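Local coordinates for hemin ABC transporter, periplasmic hemin-binding protein HutB (Vibrio cholerae, PDB 5KHL) that probably binds hemin in the periplasm and delivers it to an ABC transporter for import into the cell, at residues E36-A41 and Q119-E124; T112-I117 and Q128-N133; N183-S188 and I201-D206; A223-V228 and K240-I245. All blocks are in the same frame, centred on the assembly; numbering follows the deposited sequence.

Interaction 1: E36-A41 and Q119-E124; sequences EQQLVA and QITHTE
Q38 reaches with its extended side chain across to the backbone carbonyl of T121, and its terminal amide crosses that residue obliquely, with OE1 against CB. The nitrogen does the gripping: NE2 of Q38 donates to O of T121 at 3.1 Å, with a nearly straight N-H...O angle of 172°. The acceptor lies practically in the plane of the amide, while the donor comes in tilted 15° from the carbonyl plane of T121. The other corner of the amide turns toward carbon. OE1 of Q38 rests 3.5 Å from CB of T121 and 3.7 Å from its CG2, and this buried oxygen finds no hydrogen-bond partner in the model, so one well-aligned N-H carries the polar link.

T121 is pinned from its own side as well. With chi1 at 65° its hydroxyl sits between the backbone N and the carbonyl carbon, which brings OG1 back to the carbonyl of I117 in the last turn of helix 107-120. OG1 of T123 then donates to OG1 of T121 at 3.1 Å. Just beyond, H122 takes a positive phi and closes the helix with a Schellman motif. Q38 therefore binds a carbonyl right where helix 107-120 gives way to a turn.

The contact joins the 3-10 turn ahead of strand 39-42, an outer strand of the parallel sheet, to the end of helix 107-120. Strand 19-21 meets both partners: the side chains of Q38 and T121 each touch I19, whose backbone also bonds to that of Q38, while I120 packs on H75 and I77 of strand 75-78.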
loop_
_atom_site.group_PDB
_atom_site.type_symbol
_atom_site.label_atom_id
_atom_site.label_comp_id
_atom_site.label_asym_id
_atom_site.label_seq_id
_atom_site.Cartn_x
_atom_site.Cartn_y
_atom_site.Cartn_z
ATOM N N GLU A 36 -5.727 -8.101 17.313
ATOM C CA GLU A 36 -7.013 -7.995 16.620
ATOM C C GLU A 36 -8.224 -7.928 17.565
ATOM O O GLU A 36 -9.245 -7.387 17.203
ATOM C CB GLU A 36 -7.199 -9.152 15.630
ATOM C CG GLU A 36 -6.891 -10.516 16.192
ATOM C CD GLU A 36 -7.254 -11.632 15.226
ATOM O OE1 GLU A 36 -7.983 -11.365 14.249
ATOM O OE2 GLU A 36 -6.809 -12.781 15.448
ATOM N N GLN A 37 -8.104 -8.447 18.782
ATOM C CA GLN A 37 -9.233 -8.436 19.728
ATOM C C GLN A 37 -9.549 -7.017 20.201
ATOM O O GLN A 37 -10.592 -6.782 20.805
ATOM C CB GLN A 37 -8.948 -9.345 20.935
ATOM C CG GLN A 37 -7.749 -8.925 21.776
ATOM C CD GLN A 37 -6.408 -9.184 21.085
ATOM O OE1 GLN A 37 -6.351 -9.867 20.060
ATOM N NE2 GLN A 37 -5.327 -8.632 21.644
ATOM N N GLN A 38 -8.646 -6.080 19.912
ATOM C CA GLN A 38 -8.818 -4.674 20.282
ATOM C C GLN A 38 -9.617 -3.871 19.254
ATOM O O GLN A 38 -10.145 -2.806 19.571
ATOM C CB GLN A 38 -7.453 -4.022 20.493
ATOM C CG GLN A 38 -6.639 -4.676 21.588
ATOM C CD GLN A 38 -5.339 -3.937 21.859
ATOM O OE1 GLN A 38 -5.195 -2.767 21.506
ATOM N NE2 GLN A 38 -4.388 -4.620 22.483
ATOM N N LEU A 39 -9.686 -4.374 18.023
ATOM C CA LEU A 39 -10.480 -3.746 16.978
ATOM C C LEU A 39 -11.974 -3.863 17.294
ATOM O O LEU A 39 -12.448 -4.918 17.704
ATOM C CB LEU A 39 -10.194 -4.378 15.608
ATOM C CG LEU A 39 -8.856 -4.125 14.912
ATOM C CD1 LEU A 39 -8.719 -5.064 13.729
ATOM C CD2 LEU A 39 -8.777 -2.698 14.447
ATOM N N VAL A 40 -12.691 -2.760 17.105
ATOM C CA VAL A 40 -14.150 -2.762 17.137
ATOM C C VAL A 40 -14.708 -2.450 15.761
ATOM O O VAL A 40 -15.865 -2.697 15.497
ATOM C CB VAL A 40 -14.719 -1.741 18.140
ATOM C CG1 VAL A 40 -14.300 -2.107 19.542
ATOM C CG2 VAL A 40 -14.276 -0.324 17.780
ATOM N N ALA A 41 -13.867 -1.913 14.884
ATOM C CA ALA A 41 -14.290 -1.546 13.536
ATOM C C ALA A 41 -13.083 -1.204 12.676
ATOM O O ALA A 41 -12.059 -0.792 13.177
ATOM C CB ALA A 41 -15.252 -0.369 13.587
ATOM N N GLN A 119 2.926 0.817 20.385
ATOM C CA GLN A 119 2.740 1.698 21.531
ATOM C C GLN A 119 1.253 1.890 21.918
ATOM O O GLN A 119 0.885 1.767 23.087
ATOM C CB GLN A 119 3.385 3.056 21.240
ATOM C CG GLN A 119 3.494 3.967 22.444
ATOM C CD GLN A 119 3.713 5.418 22.060
ATOM O OE1 GLN A 119 3.955 6.274 22.917
ATOM N NE2 GLN A 119 3.622 5.705 20.763
ATOM N N ILE A 120 0.407 2.190 20.936
ATOM C CA ILE A 120 -1.015 2.425 21.186
ATOM C C ILE A 120 -1.690 1.158 21.688
ATOM O O ILE A 120 -2.472 1.200 22.641
ATOM C CB ILE A 120 -1.746 2.923 19.930
ATOM C CG1 ILE A 120 -1.110 4.218 19.411
ATOM C CG2 ILE A 120 -3.237 3.134 20.222
ATOM C CD1 ILE A 120 -1.265 4.427 17.896
ATOM N N THR A 121 -1.351 0.032 21.064
ATOM C CA THR A 121 -1.975 -1.249 21.378
ATOM C C THR A 121 -1.248 -2.020 22.485
ATOM O O THR A 121 -1.632 -3.143 22.826
ATOM C CB THR A 121 -2.058 -2.129 20.128
ATOM O OG1 THR A 121 -0.737 -2.457 19.690
ATOM C CG2 THR A 121 -2.792 -1.384 19.020
ATOM N N HIS A 122 -0.209 -1.398 23.041
ATOM C CA HIS A 122 0.561 -1.966 24.137
ATOM C C HIS A 122 1.136 -3.338 23.801
ATOM O O HIS A 122 1.134 -4.245 24.635
ATOM C CB HIS A 122 -0.303 -2.048 25.392
ATOM C CG HIS A 122 -1.018 -0.769 25.713
ATOM N ND1 HIS A 122 -0.354 0.382 26.078
ATOM C CD2 HIS A 122 -2.336 -0.462 25.721
ATOM C CE1 HIS A 122 -1.232 1.344 26.302
ATOM N NE2 HIS A 122 -2.442 0.858 26.092
ATOM N N THR A 123 1.639 -3.479 22.580
ATOM C CA THR A 123 2.293 -4.716 22.173
ATOM C C THR A 123 3.749 -4.461 21.761
ATOM O O THR A 123 4.253 -5.089 20.828
ATOM C CB THR A 123 1.538 -5.404 21.007
ATOM O OG1 THR A 123 1.539 -4.545 19.863
ATOM C CG2 THR A 123 0.094 -5.718 21.396
ATOM N N GLU A 124 4.422 -3.546 22.455
ATOM C CA GLU A 124 5.819 -3.231 22.146
ATOM C C GLU A 124 6.665 -4.482 22.112
ATOM O O GLU A 124 7.588 -4.592 21.311
ATOM C CB GLU A 124 6.408 -2.273 23.163
ATOM C CG GLU A 124 5.596 -2.212 24.425
ATOM C CD GLU A 124 4.600 -1.108 24.342
ATOM O OE1 GLU A 124 4.804 -0.258 23.447
ATOM O OE2 GLU A 124 3.642 -1.088 25.145
#

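Interaction 2: T112-I117 and Q128-N133; sequences TRIDQI and QKLKEN
K131 leans across an antiparallel helical hairpin to I114 and D115, joining helix 107-120 to the long helix 125-143. The axes of 112-117 and 128-133 approach to 10.1 Å, with 164° between their directions. From CB the lysine chain leaves beside its own backbone N, and the first atom to meet the other helix is CG, which lies 3.6 Å from CG2 of I114 and a little farther from its CD1. The two side chains slide past each other in opposite directions. CD of K131 lies 3.7 Å from OD2 of D115 while still 4.2 Å from CG2 of I114. The chain bends here (chi3 -70°), and CE of K131 comes within 3.4 Å of OD2 of D115.

Beside this charged pair the hairpin packs through aliphatic groups. I114 sets CD1 3.9 Å from CD2 of L130, its chain crossing the leucine at a slant, and it packs between L130 and K131 of the partner helix and L29 of helix 24-32.

At the lysine tip, NZ straddles the carboxylate in a salt bridge: NZ of K131 is 3.0 Å from both OD1 and OD2 of D115, but the bond to OD1 is weak, and OD2 is met on its syn side, 21° out of the carboxylate plane.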
loop_
_atom_site.group_PDB
_atom_site.type_symbol
_atom_site.label_atom_id
_atom_site.label_comp_id
_atom_site.label_asym_id
_atom_site.label_seq_id
_atom_site.Cartn_x
_atom_site.Cartn_y
_atom_site.Cartn_z
ATOM N N THR A 112 8.608 2.850 11.581
ATOM C CA THR A 112 7.996 3.864 12.447
ATOM C C THR A 112 6.514 3.551 12.748
ATOM O O THR A 112 6.039 3.697 13.890
ATOM C CB THR A 112 8.101 5.275 11.790
ATOM O OG1 THR A 112 9.477 5.600 11.559
ATOM C CG2 THR A 112 7.478 6.342 12.663
ATOM N N ARG A 113 5.794 3.125 11.716
ATOM C CA ARG A 113 4.393 2.746 11.850
ATOM C C ARG A 113 4.231 1.600 12.845
ATOM O O ARG A 113 3.322 1.609 13.679
ATOM C CB ARG A 113 3.815 2.367 10.478
ATOM C CG ARG A 113 2.293 2.554 10.350
ATOM C CD ARG A 113 1.878 2.920 8.907
ATOM N NE ARG A 113 2.353 1.929 7.967
ATOM C CZ ARG A 113 3.252 2.145 7.021
ATOM N NH1 ARG A 113 3.776 3.348 6.832
ATOM N NH2 ARG A 113 3.613 1.139 6.253
ATOM N N ILE A 114 5.133 0.625 12.772
ATOM C CA ILE A 114 5.101 -0.516 13.689
ATOM C C ILE A 114 5.284 -0.032 15.116
ATOM O O ILE A 114 4.589 -0.489 16.030
ATOM C CB ILE A 114 6.185 -1.578 13.340
ATOM C CG1 ILE A 114 5.897 -2.220 11.982
ATOM C CG2 ILE A 114 6.254 -2.684 14.404
ATOM C CD1 ILE A 114 6.958 -3.191 11.533
ATOM N N ASP A 115 6.200 0.917 15.306
ATOM C CA ASP A 115 6.427 1.490 16.637
ATOM C C ASP A 115 5.192 2.228 17.131
ATOM O O ASP A 115 4.799 2.077 18.287
ATOM C CB ASP A 115 7.624 2.456 16.642
ATOM C CG ASP A 115 8.952 1.757 16.696
ATOM O OD1 ASP A 115 9.931 2.403 16.290
ATOM O OD2 ASP A 115 9.029 0.590 17.138
ATOM N N GLN A 116 4.600 3.035 16.247
ATOM C CA GLN A 116 3.460 3.882 16.609
ATOM C C GLN A 116 2.279 3.037 17.052
ATOM O O GLN A 116 1.643 3.345 18.046
ATOM C CB GLN A 116 3.054 4.787 15.444
ATOM C CG GLN A 116 3.959 6.018 15.266
ATOM C CD GLN A 116 3.779 6.684 13.910
ATOM O OE1 GLN A 116 3.583 6.015 12.898
ATOM N NE2 GLN A 116 3.838 8.007 13.890
ATOM N N ILE A 117 2.035 1.942 16.335
ATOM C CA ILE A 117 0.940 1.021 16.655
ATOM C C ILE A 117 1.202 0.172 17.897
ATOM O O ILE A 117 0.328 0.035 18.759
ATOM C CB ILE A 117 0.640 0.054 15.472
ATOM C CG1 ILE A 117 0.156 0.817 14.235
ATOM C CG2 ILE A 117 -0.354 -1.014 15.899
ATOM C CD1 ILE A 117 -0.650 2.058 14.558
ATOM N N GLN A 128 9.943 -5.483 18.142
ATOM C CA GLN A 128 11.281 -5.831 17.697
ATOM C C GLN A 128 11.235 -7.046 16.804
ATOM O O GLN A 128 11.751 -7.008 15.694
ATOM C CB GLN A 128 12.219 -6.056 18.889
ATOM C CG GLN A 128 13.087 -4.834 19.224
ATOM C CD GLN A 128 12.294 -3.515 19.234
ATOM O OE1 GLN A 128 12.719 -2.512 18.648
ATOM N NE2 GLN A 128 11.146 -3.514 19.908
ATOM N N LYS A 129 10.583 -8.109 17.254
ATOM C CA LYS A 129 10.534 -9.312 16.438
ATOM C C LYS A 129 9.865 -9.076 15.082
ATOM O O LYS A 129 10.273 -9.667 14.090
ATOM C CB LYS A 129 9.839 -10.443 17.195
ATOM C CG LYS A 129 10.834 -11.431 17.810
ATOM C CD LYS A 129 11.811 -11.944 16.740
ATOM C CE LYS A 129 12.801 -12.959 17.301
ATOM N NZ LYS A 129 13.433 -13.732 16.183
ATOM N N LEU A 130 8.871 -8.192 15.034
ATOM C CA LEU A 130 8.194 -7.882 13.768
ATOM C C LEU A 130 9.026 -6.924 12.906
ATOM O O LEU A 130 9.116 -7.083 11.690
ATOM C CB LEU A 130 6.795 -7.304 14.022
ATOM C CG LEU A 130 6.052 -6.886 12.739
ATOM C CD1 LEU A 130 5.715 -8.084 11.881
ATOM C CD2 LEU A 130 4.804 -6.093 13.038
ATOM N N LYS A 131 9.638 -5.926 13.532
ATOM C CA LYS A 131 10.510 -5.033 12.784
ATOM C C LYS A 131 11.689 -5.834 12.265
ATOM O O LYS A 131 12.180 -5.595 11.165
ATOM C CB LYS A 131 10.978 -3.862 13.642
ATOM C CG LYS A 131 9.846 -3.007 14.191
ATOM C CD LYS A 131 10.297 -1.579 14.458
ATOM C CE LYS A 131 11.230 -1.501 15.630
ATOM N NZ LYS A 131 11.608 -0.100 15.853
ATOM N N GLU A 132 12.105 -6.815 13.054
ATOM C CA GLU A 132 13.185 -7.699 12.653
ATOM C C GLU A 132 12.819 -8.525 11.440
ATOM O O GLU A 132 13.624 -8.646 10.523
ATOM C CB GLU A 132 13.587 -8.632 13.795
ATOM C CG GLU A 132 14.501 -7.988 14.807
ATOM C CD GLU A 132 14.721 -8.883 16.004
ATOM O OE1 GLU A 132 14.577 -10.116 15.835
ATOM O OE2 GLU A 132 15.022 -8.362 17.107
ATOM N N ASN A 133 11.626 -9.109 11.425
ATOM C CA ASN A 133 11.224 -9.849 10.243
ATOM C C ASN A 133 11.164 -8.911 9.055
ATOM O O ASN A 133 11.611 -9.256 7.955
ATOM C CB ASN A 133 9.876 -10.540 10.420
ATOM C CG ASN A 133 9.495 -11.386 9.201
ATOM O OD1 ASN A 133 8.361 -11.330 8.713
ATOM N ND2 ASN A 133 10.452 -12.172 8.704
#

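Interaction 3: N183-S188 and I201-D206; sequences NPASPS and IEMQPD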
loop_
_atom_site.group_PDB
_atom_site.type_symbol
_atom_site.label_atom_id
_atom_site.label_comp_id
_atom_site.label_asym_id
_atom_site.label_seq_id
_atom_site.Cartn_x
_atom_site.Cartn_y
_atom_site.Cartn_z
ATOM N N ASN A 183 13.242 1.805 -11.492
ATOM C CA ASN A 183 12.025 2.486 -11.906
ATOM C C ASN A 183 12.389 3.645 -12.812
ATOM O O ASN A 183 12.718 4.711 -12.318
ATOM C CB ASN A 183 11.232 3.001 -10.711
ATOM C CG ASN A 183 9.981 3.735 -11.133
ATOM O OD1 ASN A 183 9.519 3.579 -12.268
ATOM N ND2 ASN A 183 9.421 4.544 -10.229
ATOM N N PRO A 184 12.308 3.446 -14.139
ATOM C CA PRO A 184 12.769 4.472 -15.091
ATOM C C PRO A 184 12.074 5.819 -14.889
ATOM O O PRO A 184 12.619 6.877 -15.213
ATOM C CB PRO A 184 12.418 3.881 -16.465
ATOM C CG PRO A 184 12.067 2.439 -16.224
ATOM C CD PRO A 184 11.605 2.332 -14.798
ATOM N N ALA A 185 10.872 5.774 -14.332
ATOM C CA ALA A 185 10.121 6.991 -14.058
ATOM C C ALA A 185 10.604 7.758 -12.825
ATOM O O ALA A 185 10.298 8.942 -12.701
ATOM C CB ALA A 185 8.631 6.653 -13.903
ATOM N N SER A 186 11.334 7.098 -11.919
ATOM C CA SER A 186 11.562 7.631 -10.549
ATOM C C SER A 186 12.450 8.870 -10.419
ATOM O O SER A 186 12.291 9.633 -9.472
ATOM C CB SER A 186 12.121 6.537 -9.613
ATOM O OG SER A 186 13.494 6.250 -9.814
ATOM N N PRO A 187 13.399 9.076 -11.338
ATOM C CA PRO A 187 14.049 10.390 -11.255
ATOM C C PRO A 187 13.122 11.527 -11.710
ATOM O O PRO A 187 12.733 12.380 -10.909
ATOM C CB PRO A 187 15.245 10.250 -12.198
ATOM C CG PRO A 187 14.864 9.108 -13.129
ATOM C CD PRO A 187 14.072 8.170 -12.285
ATOM N N SER A 188 12.756 11.501 -12.991
ATOM C CA SER A 188 11.983 12.560 -13.651
ATOM C C SER A 188 10.576 12.823 -13.109
ATOM O O SER A 188 10.069 13.944 -13.181
ATOM C CB SER A 188 11.874 12.234 -15.138
ATOM O OG SER A 188 12.002 10.840 -15.351
ATOM N N ILE A 201 7.812 4.617 -24.263
ATOM C CA ILE A 201 8.671 4.068 -25.302
ATOM C C ILE A 201 10.156 4.229 -24.936
ATOM O O ILE A 201 10.948 3.293 -25.078
ATOM C CB ILE A 201 8.431 4.746 -26.650
ATOM C CG1 ILE A 201 6.995 4.548 -27.119
ATOM C CG2 ILE A 201 9.373 4.199 -27.681
ATOM C CD1 ILE A 201 6.685 5.332 -28.397
ATOM N N GLU A 202 10.516 5.416 -24.452
ATOM C CA GLU A 202 11.892 5.708 -24.088
ATOM C C GLU A 202 12.385 4.850 -22.920
ATOM O O GLU A 202 13.509 4.341 -22.957
ATOM C CB GLU A 202 12.049 7.199 -23.751
ATOM C CG GLU A 202 13.488 7.632 -23.492
ATOM C CD GLU A 202 14.474 7.094 -24.530
ATOM O OE1 GLU A 202 15.609 6.741 -24.134
ATOM O OE2 GLU A 202 14.137 7.025 -25.736
ATOM N N MET A 203 11.537 4.685 -21.901
ATOM C CA MET A 203 11.900 3.960 -20.673
ATOM C C MET A 203 12.057 2.452 -20.867
ATOM O O MET A 203 12.690 1.778 -20.061
ATOM C CB MET A 203 10.866 4.214 -19.575
ATOM C CG MET A 203 10.878 5.617 -19.050
ATOM S SD MET A 203 9.446 5.958 -18.025
ATOM C CE MET A 203 9.564 7.748 -17.845
ATOM N N GLN A 204 11.467 1.935 -21.931
ATOM C CA GLN A 204 11.628 0.535 -22.300
ATOM C C GLN A 204 11.469 -0.482 -21.152
ATOM O O GLN A 204 12.331 -1.342 -20.969
ATOM C CB GLN A 204 12.997 0.358 -22.951
ATOM C CG GLN A 204 13.077 0.924 -24.355
ATOM C CD GLN A 204 12.205 0.156 -25.331
ATOM O OE1 GLN A 204 12.549 -0.947 -25.755
ATOM N NE2 GLN A 204 11.065 0.729 -25.680
ATOM N N PRO A 205 10.361 -0.397 -20.396
ATOM C CA PRO A 205 10.207 -1.323 -19.267
ATOM C C PRO A 205 10.283 -2.793 -19.690
ATOM O O PRO A 205 9.790 -3.157 -20.762
ATOM C CB PRO A 205 8.808 -0.994 -18.733
ATOM C CG PRO A 205 8.077 -0.448 -19.923
ATOM C CD PRO A 205 9.110 0.339 -20.678
ATOM N N ASP A 206 10.911 -3.620 -18.860
ATOM C CA ASP A 206 10.931 -5.065 -19.061
ATOM C C ASP A 206 9.671 -5.682 -18.473
ATOM O O ASP A 206 9.173 -6.722 -18.933
ATOM C CB ASP A 206 12.171 -5.672 -18.416
ATOM C CG ASP A 206 13.457 -5.082 -18.965
ATOM O OD1 ASP A 206 13.733 -5.298 -20.161
ATOM O OD2 ASP A 206 14.189 -4.413 -18.206
#
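A type I beta turn from N183 to S186 sets its two central residues, P184 and A185, against M203, the last residue of helix 197-203. The methionine lies extended along the turn and touches it over its whole length. CB and CG of M203 both meet CB of P184, the CG to CB distance being 3.5 Å, and the proline CG sits over the start of the methionine chain and its carbonyl oxygen. Farther out, SD of M203 passes 3.9 Å from CB of P184. The terminal methyl carries on to the next residue, with CE of M203 3.9 Å from CA of A185 and slightly farther from its CB. That reach follows from a chain that stays straight beyond CG (chi2 168°, chi3 -169°).

Each side has its own polar bracing. O of N183 accepts from S186 twice, from the backbone N at 2.8 Å and from OG at 3.0 Å, which ties the turn shut. After the helix, Q204 takes a positive phi and folds its amide back, NE2 donating to O of I201 at 2.6 Å and also, outside the segment, to O of A233. L153 of strand 152-156 touches P184, A185 and M203 alike.

No hydrogen bond crosses between the two segments. Carbon and sulfur surfaces alone hold them together, so the fit rests on shape, and the polar groups that fix the turn and the helix end bond within their own segments or to other parts of the lobe.

Interaction 4: A223-V228 and K240-I245; sequences AVLNAV and KNIVAI
I242 plugs into the inner face of helix 221-227 between V224 and L225, inside a beta-alpha-beta crossover: the chain leaves strand 207-210, passes through helices 221-227 and 235-238, and returns as the parallel edge strand 242-244. The buried, many-contact half of the interface is entirely aliphatic. Both isoleucine branches are used, one for each helix residue. CD1 of I242 comes 3.8 Å from CG of L225, and CG2 of I242 lies 4.1 Å from CB of V224 and equally near its CG1. With chi1 at -69° the longer branch of I242 stands beside its backbone N, which turns CD1 to the leucine and leaves CG2 for the valine. V224 is buried, and it also touches V210 of the adjoining strand and L157, so this side belongs to the packing between helix and sheet.

Toward solvent the contact narrows to one touch by the exposed K240. That single touch is nonetheless close: CD1 of L225 is 3.7 Å from CG of K240, the two chains crossing at about a right angle. K240 has positive phi and ends helix 235-238 with a Schellman motif, from which its side chain runs out over the surface past the leucine. Only CG touches L225 while the chain runs on: a bend at chi4 (-74°) swings NZ of K240 into a salt bridge with OD2 of D222, near the start of helix 221-227.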
loop_
_atom_site.group_PDB
_atom_site.type_symbol
_atom_site.label_atom_id
_atom_site.label_comp_id
_atom_site.label_asym_id
_atom_site.label_seq_id
_atom_site.Cartn_x
_atom_site.Cartn_y
_atom_site.Cartn_z
ATOM N N ALA A 223 -4.994 -7.724 -22.509
ATOM C CA ALA A 223 -6.022 -6.691 -22.461
ATOM C C ALA A 223 -5.462 -5.336 -22.059
ATOM O O ALA A 223 -5.852 -4.319 -22.622
ATOM C CB ALA A 223 -7.123 -7.093 -21.511
ATOM N N VAL A 224 -4.563 -5.313 -21.074
ATOM C CA VAL A 224 -3.882 -4.068 -20.722
ATOM C C VAL A 224 -3.024 -3.608 -21.909
ATOM O O VAL A 224 -2.927 -2.411 -22.211
ATOM C CB VAL A 224 -3.012 -4.228 -19.453
ATOM C CG1 VAL A 224 -2.034 -3.073 -19.312
ATOM C CG2 VAL A 224 -3.905 -4.343 -18.225
ATOM N N LEU A 225 -2.421 -4.577 -22.593
ATOM C CA LEU A 225 -1.758 -4.326 -23.863
ATOM C C LEU A 225 -2.733 -3.706 -24.870
ATOM O O LEU A 225 -2.363 -2.784 -25.598
ATOM C CB LEU A 225 -1.165 -5.620 -24.425
ATOM C CG LEU A 225 0.355 -5.763 -24.521
ATOM C CD1 LEU A 225 0.705 -7.182 -24.957
ATOM C CD2 LEU A 225 0.949 -4.737 -25.492
ATOM N N ASN A 226 -3.968 -4.214 -24.917
ATOM C CA ASN A 226 -5.001 -3.613 -25.765
ATOM C C ASN A 226 -5.225 -2.166 -25.338
ATOM O O ASN A 226 -5.468 -1.292 -26.169
ATOM C CB ASN A 226 -6.334 -4.387 -25.694
ATOM C CG ASN A 226 -6.301 -5.722 -26.427
ATOM O OD1 ASN A 226 -5.520 -5.923 -27.353
ATOM N ND2 ASN A 226 -7.169 -6.640 -26.013
ATOM N N ALA A 227 -5.122 -1.934 -24.031
ATOM C CA ALA A 227 -5.434 -0.643 -23.427
ATOM C C ALA A 227 -4.333 0.381 -23.678
ATOM O O ALA A 227 -4.600 1.577 -23.843
ATOM C CB ALA A 227 -5.668 -0.812 -21.920
ATOM N N VAL A 228 -3.093 -0.106 -23.693
ATOM C CA VAL A 228 -1.912 0.738 -23.831
ATOM C C VAL A 228 -1.043 0.237 -24.983
ATOM O O VAL A 228 0.024 -0.357 -24.767
ATOM C CB VAL A 228 -1.113 0.754 -22.533
ATOM C CG1 VAL A 228 0.074 1.720 -22.633
ATOM C CG2 VAL A 228 -2.029 1.130 -21.389
ATOM N N LYS A 240 4.457 -9.636 -23.308
ATOM C CA LYS A 240 3.245 -9.658 -22.473
ATOM C C LYS A 240 3.607 -9.853 -20.998
ATOM O O LYS A 240 2.940 -10.573 -20.259
ATOM C CB LYS A 240 2.278 -10.752 -22.938
ATOM C CG LYS A 240 1.886 -10.700 -24.421
ATOM C CD LYS A 240 1.135 -11.973 -24.820
ATOM C CE LYS A 240 0.945 -12.087 -26.326
ATOM N NZ LYS A 240 -0.090 -11.147 -26.831
ATOM N N ASN A 241 4.695 -9.219 -20.581
ATOM C CA ASN A 241 5.165 -9.374 -19.222
ATOM C C ASN A 241 4.488 -8.328 -18.326
ATOM O O ASN A 241 5.133 -7.486 -17.716
ATOM C CB ASN A 241 6.688 -9.286 -19.190
ATOM C CG ASN A 241 7.275 -9.737 -17.863
ATOM O OD1 ASN A 241 8.341 -9.285 -17.463
ATOM N ND2 ASN A 241 6.572 -10.618 -17.168
ATOM N N ILE A 242 3.157 -8.409 -18.286
ATOM C CA ILE A 242 2.293 -7.487 -17.549
ATOM C C ILE A 242 1.721 -8.174 -16.308
ATOM O O ILE A 242 0.912 -9.091 -16.415
ATOM C CB ILE A 242 1.158 -6.963 -18.454
ATOM C CG1 ILE A 242 1.754 -6.051 -19.527
ATOM C CG2 ILE A 242 0.107 -6.209 -17.642
ATOM C CD1 ILE A 242 0.968 -6.046 -20.799
ATOM N N VAL A 243 2.147 -7.715 -15.134
ATOM C CA VAL A 243 1.981 -8.460 -13.888
ATOM C C VAL A 243 1.124 -7.728 -12.846
ATOM O O VAL A 243 1.270 -6.523 -12.626
ATOM C CB VAL A 243 3.371 -8.778 -13.275
ATOM C CG1 VAL A 243 3.234 -9.519 -11.979
ATOM C CG2 VAL A 243 4.202 -9.580 -14.271
ATOM N N ALA A 244 0.233 -8.469 -12.199
ATOM C CA ALA A 244 -0.705 -7.877 -11.256
ATOM C C ALA A 244 -0.099 -7.771 -9.872
ATOM O O ALA A 244 0.513 -8.715 -9.377
ATOM C CB ALA A 244 -1.996 -8.692 -11.209
ATOM N N ILE A 245 -0.271 -6.613 -9.252
ATOM C CA ILE A 245 0.172 -6.418 -7.885
ATOM C C ILE A 245 -1.041 -6.013 -7.029
ATOM O O ILE A 245 -1.831 -5.173 -7.422
ATOM C CB ILE A 245 1.331 -5.364 -7.804
ATOM C CG1 ILE A 245 1.872 -5.244 -6.385
ATOM C CG2 ILE A 245 0.893 -3.986 -8.326
ATOM C CD1 ILE A 245 3.122 -4.368 -6.283
#

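The four contacts fall into two pairs, matching a two-lobed binding protein whose long helix 125-143 bridges the lobes, as in this family. Interactions 1 and 2 share helix 107-120, alternate along the chain and lie with centres 14 Å apart, tying that helix to the edge of the parallel sheet and to the long helix. Interactions 3 and 4 follow in series with centres 16 Å apart and touch through D206 and N241; interaction 4 includes edge strand 242-244 of the mixed sheet, and interaction 3 packs on its strand 152-156 through L153. The centres of interactions 1 and 3 are about 41 Å apart. Each pair therefore lies toward a different end of the molecule.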